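Local atomic coordinates of protein PTHB1 (Homo sapiens, PDB entry 4YD8), a protein that forms part of the BBSome, a coat complex thought to sort specific membrane proteins to the primary cilium and required for ciliogenesis. Residues L78-V87 with L99-Y110; H133-T143 with C157-F168. All coordinates share one frame; numbering follows the deposited sequence.

Contact 1 (L78-V87 with L99-Y110); sequences LRDPVLQVEV and LAVLHSRKLCVY
Pro81 O is gripped twice: His103 ND1 donates to it over 2.9 Å, and a water that also holds Asp80 OD1 and accepts from Ser104 N donates to it over 2.7 Å. The oxygen lies in the plane of the imidazole, whereas ND1 stands well above the carbonyl plane of Pro81. Asp80 lies over one face of the same ring, its CB 4.0 Å from the centroid of His103 and its carboxylate stacked with planes 23° apart. With His103 CG beside its own backbone N (chi1 -60°), the ring turns back against residues 78-82, where Leu78 CB and Val82 CG2 also meet CE1. The ammonium of Lys106 stays 4.2 Å from Asp80 OD2, and two waters tie its NZ to Leu78 O instead.

Further along, antiparallel pairing takes over through a classic beta bulge, Leu83 and Gln84 both facing Leu102; the shortest of the backbone bonds between the two strands, Ala100 N to Glu86 O, is 2.7 Å. Leu78 CD1 meets Val101 CG1 tip to tip. Strands 84-88 and 98-102 thus begin a four-stranded propeller blade completed by 106-112 and 127-134, while Gln84, Glu86 and Leu102 pack on strand 139-145 of the next blade.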
# COMPACT_ATOMS: atom_id res chain seq x y z
N LEU A 78 -3.31 -2.45 19.92
CA LEU A 78 -4.64 -1.95 19.60
C LEU A 78 -5.74 -2.96 19.96
O LEU A 78 -6.92 -2.64 19.86
CB LEU A 78 -4.71 -1.58 18.11
CG LEU A 78 -3.71 -0.50 17.69
CD1 LEU A 78 -3.80 -0.21 16.19
CD2 LEU A 78 -3.93 0.78 18.51
N ARG A 79 -5.33 -4.15 20.40
CA ARG A 79 -6.22 -5.20 20.93
C ARG A 79 -7.30 -5.65 19.94
O ARG A 79 -8.41 -6.02 20.33
CB ARG A 79 -6.90 -4.70 22.21
N ASP A 80 -6.93 -5.65 18.67
CA ASP A 80 -7.84 -5.89 17.56
C ASP A 80 -6.96 -6.10 16.32
O ASP A 80 -6.12 -5.26 16.03
CB ASP A 80 -8.79 -4.71 17.39
CG ASP A 80 -10.03 -5.04 16.60
OD1 ASP A 80 -9.98 -6.01 15.82
OD2 ASP A 80 -11.05 -4.34 16.77
N PRO A 81 -7.13 -7.23 15.60
CA PRO A 81 -6.27 -7.45 14.42
C PRO A 81 -6.29 -6.27 13.44
O PRO A 81 -7.35 -5.71 13.16
CB PRO A 81 -6.89 -8.70 13.78
CG PRO A 81 -7.43 -9.47 14.94
CD PRO A 81 -7.98 -8.40 15.89
N VAL A 82 -5.10 -5.90 12.96
CA VAL A 82 -4.97 -4.83 11.99
C VAL A 82 -5.06 -5.43 10.58
O VAL A 82 -4.28 -6.31 10.23
CB VAL A 82 -3.66 -4.06 12.16
CG1 VAL A 82 -3.51 -3.02 11.07
CG2 VAL A 82 -3.62 -3.41 13.53
N LEU A 83 -6.03 -4.97 9.80
CA LEU A 83 -6.22 -5.45 8.43
C LEU A 83 -5.45 -4.61 7.42
O LEU A 83 -5.01 -5.12 6.39
CB LEU A 83 -7.69 -5.44 8.06
CG LEU A 83 -8.61 -6.35 8.90
CD1 LEU A 83 -9.99 -6.40 8.28
CD2 LEU A 83 -7.99 -7.73 9.03
N GLN A 84 -5.30 -3.32 7.70
CA GLN A 84 -4.64 -2.42 6.75
C GLN A 84 -4.21 -1.14 7.45
O GLN A 84 -4.85 -0.72 8.42
CB GLN A 84 -5.57 -2.11 5.58
CG GLN A 84 -4.87 -1.50 4.36
CD GLN A 84 -5.79 -1.37 3.16
OE1 GLN A 84 -6.80 -2.08 3.05
NE2 GLN A 84 -5.45 -0.45 2.26
N VAL A 85 -3.12 -0.53 6.98
CA VAL A 85 -2.73 0.80 7.44
C VAL A 85 -2.49 1.71 6.23
O VAL A 85 -1.98 1.26 5.20
CB VAL A 85 -1.44 0.76 8.32
CG1 VAL A 85 -1.75 0.19 9.71
CG2 VAL A 85 -0.36 -0.05 7.64
N GLU A 86 -2.91 2.97 6.35
CA GLU A 86 -2.69 3.97 5.31
C GLU A 86 -2.47 5.32 5.98
O GLU A 86 -2.87 5.52 7.12
CB GLU A 86 -3.87 4.09 4.33
CG GLU A 86 -4.23 2.82 3.51
CD GLU A 86 -3.12 2.32 2.58
OE1 GLU A 86 -2.15 3.07 2.26
OE2 GLU A 86 -3.25 1.16 2.13
N VAL A 87 -1.85 6.24 5.25
CA VAL A 87 -1.53 7.55 5.80
C VAL A 87 -1.98 8.58 4.79
O VAL A 87 -1.67 8.46 3.60
CB VAL A 87 -0.01 7.69 6.07
CG1 VAL A 87 0.35 9.15 6.42
CG2 VAL A 87 0.42 6.71 7.17
N LEU A 99 -2.76 8.76 10.38
CA LEU A 99 -2.72 7.30 10.21
C LEU A 99 -4.13 6.74 10.27
O LEU A 99 -4.84 7.00 11.24
CB LEU A 99 -1.89 6.66 11.32
CG LEU A 99 -1.84 5.13 11.35
CD1 LEU A 99 -1.18 4.56 10.11
CD2 LEU A 99 -1.14 4.62 12.61
N ALA A 100 -4.53 5.98 9.25
CA ALA A 100 -5.79 5.23 9.33
C ALA A 100 -5.45 3.77 9.59
O ALA A 100 -4.58 3.20 8.93
CB ALA A 100 -6.60 5.38 8.06
N VAL A 101 -6.12 3.18 10.58
CA VAL A 101 -5.95 1.78 10.89
C VAL A 101 -7.29 1.10 10.66
O VAL A 101 -8.29 1.48 11.28
CB VAL A 101 -5.49 1.57 12.35
CG1 VAL A 101 -5.33 0.07 12.66
CG2 VAL A 101 -4.18 2.34 12.61
N LEU A 102 -7.31 0.13 9.77
CA LEU A 102 -8.54 -0.60 9.48
C LEU A 102 -8.57 -1.87 10.30
O LEU A 102 -7.63 -2.67 10.25
CB LEU A 102 -8.62 -0.93 7.99
CG LEU A 102 -9.89 -1.67 7.55
CD1 LEU A 102 -11.12 -0.81 7.82
CD2 LEU A 102 -9.77 -2.03 6.08
N HIS A 103 -9.66 -2.06 11.04
CA HIS A 103 -9.94 -3.30 11.75
C HIS A 103 -11.17 -3.93 11.11
O HIS A 103 -11.81 -3.32 10.26
CB HIS A 103 -10.21 -3.05 13.25
CG HIS A 103 -9.06 -2.42 13.97
ND1 HIS A 103 -7.93 -3.12 14.33
CD2 HIS A 103 -8.88 -1.15 14.43
CE1 HIS A 103 -7.09 -2.31 14.97
NE2 HIS A 103 -7.66 -1.12 15.06
N SER A 104 -11.50 -5.15 11.52
CA SER A 104 -12.67 -5.83 10.98
C SER A 104 -13.97 -5.02 11.11
O SER A 104 -14.76 -4.96 10.16
CB SER A 104 -12.85 -7.19 11.66
OG SER A 104 -14.02 -7.81 11.17
N ARG A 105 -14.19 -4.44 12.29
CA ARG A 105 -15.42 -3.69 12.53
C ARG A 105 -15.23 -2.23 12.95
O ARG A 105 -16.17 -1.60 13.46
CB ARG A 105 -16.27 -4.41 13.59
CG ARG A 105 -16.70 -5.80 13.17
CD ARG A 105 -17.68 -5.75 12.00
NE ARG A 105 -18.91 -5.04 12.36
CZ ARG A 105 -20.01 -5.63 12.83
NH1 ARG A 105 -20.05 -6.95 12.99
NH2 ARG A 105 -21.07 -4.89 13.13
N LYS A 106 -14.04 -1.67 12.75
CA LYS A 106 -13.89 -0.24 12.99
C LYS A 106 -12.72 0.33 12.20
O LYS A 106 -11.78 -0.37 11.87
CB LYS A 106 -13.72 0.08 14.49
CG LYS A 106 -12.51 -0.55 15.14
CD LYS A 106 -12.37 -0.12 16.61
CE LYS A 106 -11.27 -0.92 17.30
NZ LYS A 106 -11.07 -0.57 18.73
N LEU A 107 -12.83 1.61 11.88
CA LEU A 107 -11.78 2.37 11.23
C LEU A 107 -11.34 3.44 12.22
O LEU A 107 -12.18 4.21 12.71
CB LEU A 107 -12.28 2.98 9.92
CG LEU A 107 -11.42 4.11 9.32
CD1 LEU A 107 -10.17 3.55 8.67
CD2 LEU A 107 -12.24 4.94 8.33
N CYS A 108 -10.05 3.50 12.54
CA CYS A 108 -9.55 4.46 13.53
C CYS A 108 -8.52 5.37 12.89
O CYS A 108 -7.64 4.90 12.17
CB CYS A 108 -8.96 3.74 14.74
SG CYS A 108 -10.15 2.61 15.59
N VAL A 109 -8.65 6.67 13.14
CA VAL A 109 -7.72 7.64 12.55
C VAL A 109 -6.94 8.33 13.68
O VAL A 109 -7.52 8.78 14.66
CB VAL A 109 -8.47 8.67 11.66
CG1 VAL A 109 -7.56 9.83 11.27
CG2 VAL A 109 -8.98 7.99 10.38
N TYR A 110 -5.61 8.35 13.54
CA TYR A 110 -4.71 8.80 14.61
C TYR A 110 -3.83 9.94 14.17
O TYR A 110 -3.40 10.00 13.01
CB TYR A 110 -3.79 7.68 15.08
CG TYR A 110 -4.50 6.53 15.74
CD1 TYR A 110 -4.73 6.53 17.10
CD2 TYR A 110 -4.93 5.45 14.99
CE1 TYR A 110 -5.39 5.49 17.72
CE2 TYR A 110 -5.59 4.39 15.60
CZ TYR A 110 -5.81 4.43 16.96
OH TYR A 110 -6.46 3.39 17.57
O HOH W 1 -8.17 -0.24 19.02
O HOH W 2 -9.77 -2.67 20.18
O HOH W 3 -9.82 -6.71 13.14
O HOH W 4 -13.05 -4.59 14.87

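Contact 2 (H133-T143 with C157-F168)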
# COMPACT_ATOMS: atom_id res chain seq x y z
N HIS A 133 -14.78 5.23 13.31
CA HIS A 133 -16.06 4.84 12.75
C HIS A 133 -16.32 3.38 13.07
O HIS A 133 -15.51 2.52 12.74
CB HIS A 133 -16.08 5.05 11.23
CG HIS A 133 -16.06 6.49 10.83
ND1 HIS A 133 -17.14 7.33 11.03
CD2 HIS A 133 -15.10 7.24 10.24
CE1 HIS A 133 -16.84 8.54 10.58
NE2 HIS A 133 -15.61 8.51 10.09
N ASN A 134 -17.45 3.10 13.69
CA ASN A 134 -17.82 1.71 13.90
C ASN A 134 -18.55 1.20 12.66
O ASN A 134 -19.54 1.79 12.22
CB ASN A 134 -18.67 1.58 15.17
CG ASN A 134 -17.88 1.93 16.43
OD1 ASN A 134 -16.93 1.24 16.79
ND2 ASN A 134 -18.24 3.03 17.08
N LEU A 135 -18.05 0.11 12.09
CA LEU A 135 -18.55 -0.40 10.81
C LEU A 135 -19.75 -1.32 11.01
O LEU A 135 -19.76 -2.15 11.92
CB LEU A 135 -17.44 -1.15 10.06
CG LEU A 135 -16.12 -0.40 9.92
CD1 LEU A 135 -15.13 -1.20 9.08
CD2 LEU A 135 -16.34 0.97 9.30
N GLN A 136 -20.75 -1.16 10.16
CA GLN A 136 -21.96 -1.97 10.27
C GLN A 136 -21.76 -3.35 9.62
O GLN A 136 -22.59 -4.24 9.77
CB GLN A 136 -23.15 -1.25 9.64
N ARG A 137 -20.66 -3.50 8.90
CA ARG A 137 -20.31 -4.76 8.23
C ARG A 137 -18.83 -5.06 8.41
O ARG A 137 -18.03 -4.14 8.53
CB ARG A 137 -20.64 -4.70 6.74
CG ARG A 137 -22.00 -4.15 6.43
CD ARG A 137 -22.27 -4.14 4.94
NE ARG A 137 -23.70 -4.02 4.70
CZ ARG A 137 -24.54 -5.05 4.73
NH1 ARG A 137 -24.09 -6.27 4.99
NH2 ARG A 137 -25.83 -4.86 4.50
N THR A 138 -18.46 -6.34 8.40
CA THR A 138 -17.04 -6.73 8.46
C THR A 138 -16.24 -6.19 7.27
O THR A 138 -16.66 -6.32 6.13
CB THR A 138 -16.89 -8.25 8.49
OG1 THR A 138 -17.71 -8.80 7.45
CG2 THR A 138 -17.36 -8.80 9.82
N ALA A 139 -15.06 -5.62 7.55
CA ALA A 139 -14.25 -5.00 6.51
C ALA A 139 -13.34 -5.99 5.80
O ALA A 139 -12.91 -6.98 6.38
CB ALA A 139 -13.40 -3.85 7.10
N CYS A 140 -13.04 -5.71 4.53
CA CYS A 140 -11.99 -6.43 3.83
C CYS A 140 -10.73 -5.56 3.69
O CYS A 140 -9.69 -5.85 4.27
CB CYS A 140 -12.46 -6.89 2.45
SG CYS A 140 -11.13 -7.73 1.52
N ASN A 141 -10.86 -4.48 2.92
CA ASN A 141 -9.71 -3.61 2.59
C ASN A 141 -10.22 -2.19 2.35
O ASN A 141 -11.42 -1.94 2.43
CB ASN A 141 -8.93 -4.16 1.38
CG ASN A 141 -9.81 -4.43 0.15
OD1 ASN A 141 -10.91 -3.90 0.03
ND2 ASN A 141 -9.30 -5.25 -0.78
N MSE A 142 -9.32 -1.25 2.07
CA MSE A 142 -9.75 0.13 1.90
C MSE A 142 -8.87 0.84 0.90
O MSE A 142 -7.79 0.35 0.56
CB MSE A 142 -9.71 0.89 3.23
CG MSE A 142 -8.33 0.96 3.86
SE MSE A 142 -8.43 2.15 5.44
CE MSE A 142 -6.74 1.73 6.25
N THR A 143 -9.34 1.99 0.44
CA THR A 143 -8.51 2.89 -0.36
C THR A 143 -8.90 4.32 0.04
O THR A 143 -9.80 4.52 0.85
CB THR A 143 -8.70 2.63 -1.89
OG1 THR A 143 -7.74 3.38 -2.64
CG2 THR A 143 -10.13 3.01 -2.35
N CYS A 157 -12.61 4.89 1.48
CA CYS A 157 -13.62 3.94 1.02
C CYS A 157 -13.21 2.56 1.50
O CYS A 157 -12.10 2.10 1.21
CB CYS A 157 -13.75 3.96 -0.49
SG CYS A 157 -14.88 2.65 -1.10
N ILE A 158 -14.09 1.91 2.25
CA ILE A 158 -13.82 0.58 2.77
C ILE A 158 -14.71 -0.43 2.05
O ILE A 158 -15.92 -0.23 1.97
CB ILE A 158 -14.09 0.51 4.30
CG1 ILE A 158 -13.16 1.46 5.08
CG2 ILE A 158 -13.94 -0.92 4.82
CD1 ILE A 158 -13.61 1.65 6.53
N GLN A 159 -14.11 -1.48 1.52
CA GLN A 159 -14.88 -2.58 0.96
C GLN A 159 -15.19 -3.61 2.04
O GLN A 159 -14.26 -4.10 2.70
CB GLN A 159 -14.13 -3.25 -0.20
CG GLN A 159 -14.92 -4.44 -0.81
CD GLN A 159 -14.17 -5.12 -1.94
OE1 GLN A 159 -14.78 -5.71 -2.83
NE2 GLN A 159 -12.84 -5.05 -1.91
N SER A 160 -16.47 -3.95 2.23
CA SER A 160 -16.83 -4.96 3.21
C SER A 160 -16.59 -6.36 2.65
O SER A 160 -16.43 -6.53 1.44
CB SER A 160 -18.30 -4.82 3.62
OG SER A 160 -19.15 -5.21 2.55
N MSE A 161 -16.57 -7.36 3.52
CA MSE A 161 -16.39 -8.74 3.07
C MSE A 161 -17.51 -9.15 2.11
O MSE A 161 -17.27 -9.95 1.22
CB MSE A 161 -16.35 -9.71 4.26
CG MSE A 161 -15.09 -9.57 5.13
SE MSE A 161 -13.44 -10.04 4.17
CE MSE A 161 -14.02 -11.71 3.33
N ASP A 162 -18.71 -8.58 2.27
CA ASP A 162 -19.82 -8.98 1.41
C ASP A 162 -20.06 -7.97 0.28
O ASP A 162 -21.08 -8.01 -0.40
CB ASP A 162 -21.11 -9.23 2.23
CG ASP A 162 -21.71 -7.97 2.85
OD1 ASP A 162 -21.05 -6.91 2.94
OD2 ASP A 162 -22.88 -8.04 3.29
N GLY A 163 -19.10 -7.09 0.04
CA GLY A 163 -19.07 -6.32 -1.19
C GLY A 163 -19.77 -4.97 -1.22
O GLY A 163 -20.18 -4.51 -2.28
N MSE A 164 -19.92 -4.35 -0.06
CA MSE A 164 -20.39 -2.97 -0.02
C MSE A 164 -19.19 -2.05 -0.00
O MSE A 164 -18.25 -2.29 0.74
CB MSE A 164 -21.27 -2.72 1.21
CG MSE A 164 -21.67 -1.27 1.35
SE MSE A 164 -22.94 -1.00 2.79
CE MSE A 164 -24.57 -1.21 1.75
N LEU A 165 -19.23 -1.01 -0.84
CA LEU A 165 -18.26 0.08 -0.73
C LEU A 165 -18.83 1.12 0.21
O LEU A 165 -19.92 1.65 -0.03
CB LEU A 165 -17.95 0.69 -2.09
CG LEU A 165 -17.34 -0.22 -3.16
CD1 LEU A 165 -16.93 0.62 -4.35
CD2 LEU A 165 -16.13 -0.99 -2.60
N MSE A 166 -18.11 1.37 1.29
CA MSE A 166 -18.52 2.27 2.36
C MSE A 166 -17.61 3.50 2.36
O MSE A 166 -16.41 3.39 2.58
CB MSE A 166 -18.50 1.54 3.71
CG MSE A 166 -19.32 0.22 3.71
SE MSE A 166 -19.32 -0.76 5.42
CE MSE A 166 -17.47 -1.47 5.35
N VAL A 167 -18.20 4.65 2.07
CA VAL A 167 -17.44 5.88 1.87
C VAL A 167 -17.58 6.77 3.09
O VAL A 167 -18.69 7.02 3.57
CB VAL A 167 -17.91 6.63 0.61
CG1 VAL A 167 -17.21 7.97 0.50
CG2 VAL A 167 -17.67 5.78 -0.64
N PHE A 168 -16.43 7.22 3.59
CA PHE A 168 -16.36 8.09 4.75
C PHE A 168 -15.72 9.42 4.37
O PHE A 168 -14.62 9.45 3.83
CB PHE A 168 -15.55 7.43 5.87
CG PHE A 168 -16.20 6.18 6.41
CD1 PHE A 168 -16.00 4.95 5.80
CD2 PHE A 168 -17.02 6.25 7.53
CE1 PHE A 168 -16.62 3.81 6.28
CE2 PHE A 168 -17.63 5.10 8.03
CZ PHE A 168 -17.42 3.88 7.41
O HOH W 5 -19.26 -7.85 5.21
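Aromatic and apolar packing joins His133 and Leu135 to residues 157-168. Phe168 CD2 sits over the centre of the His133 ring, 3.4 Å above its plane; the two rings meet obliquely, planes at 40°, while His133 NE2 is hydrogen-bonded to Gln170 O. With an alanine here in place of the imidazole, this side of Phe168 would probably lose its ring cover and Gln170 O its imidazole donor. Leu135 CD2 presses on Phe168 CZ at 3.6 Å and meets Ile158 CD1 tip to tip.

The backbone bonds belong to the hairpin of strands 139-145 and 155-160, the first two strands of a four-stranded blade in the seven-bladed beta-propeller. A classic beta bulge interrupts it: Gln159 O takes a 2.7 Å bond from Cys140 N and a weak one from Asn141 N. Past the bulge, Thr143 and Cys157 bond in both directions.

Among side-chain polar contacts, the amides of Asn141 and Gln159 run side by side, Gln159 NE2 donating to Asn141 OD1 over 3.0 Å; NE2 and Asn141 ND2 both also bond Gly186 O. At the type I turn from Ser160 to Gly163, Arg137 NH1 makes a salt bridge of 2.7 Å with Asp162 OD2. Extended from CG to NE, Arg137 passes the selenium of Met164, present as selenomethionine, at about a right angle, Arg137 NE lying 3.7 Å from Met164 SE, before reaching the carboxylate. Ser160 OG donates to Asp162 OD1 and accepts from Met164 N, fixing the acid that Arg137 meets.

From the N terminus, contact 1 comes first: residues 78-87 enter a blade from the preceding one and pair back with 99-110, closing the loop between strands 84-88 and 98-102. It is complete before contact 2 opens, so the two lie in series and neither nest nor cross. Strand 127-134 then finishes this blade beside 106-112, and residues 133-143 carry the chain into the next blade, where 157-168 closes the second hairpin. The contacts touch at this seam: Ser104 O with Ala139 N and Gln84 OE1 with Met142 N are probable hydrogen bonds, and Lys106 CB packs on His133 O. Together they bind two consecutive propeller blades.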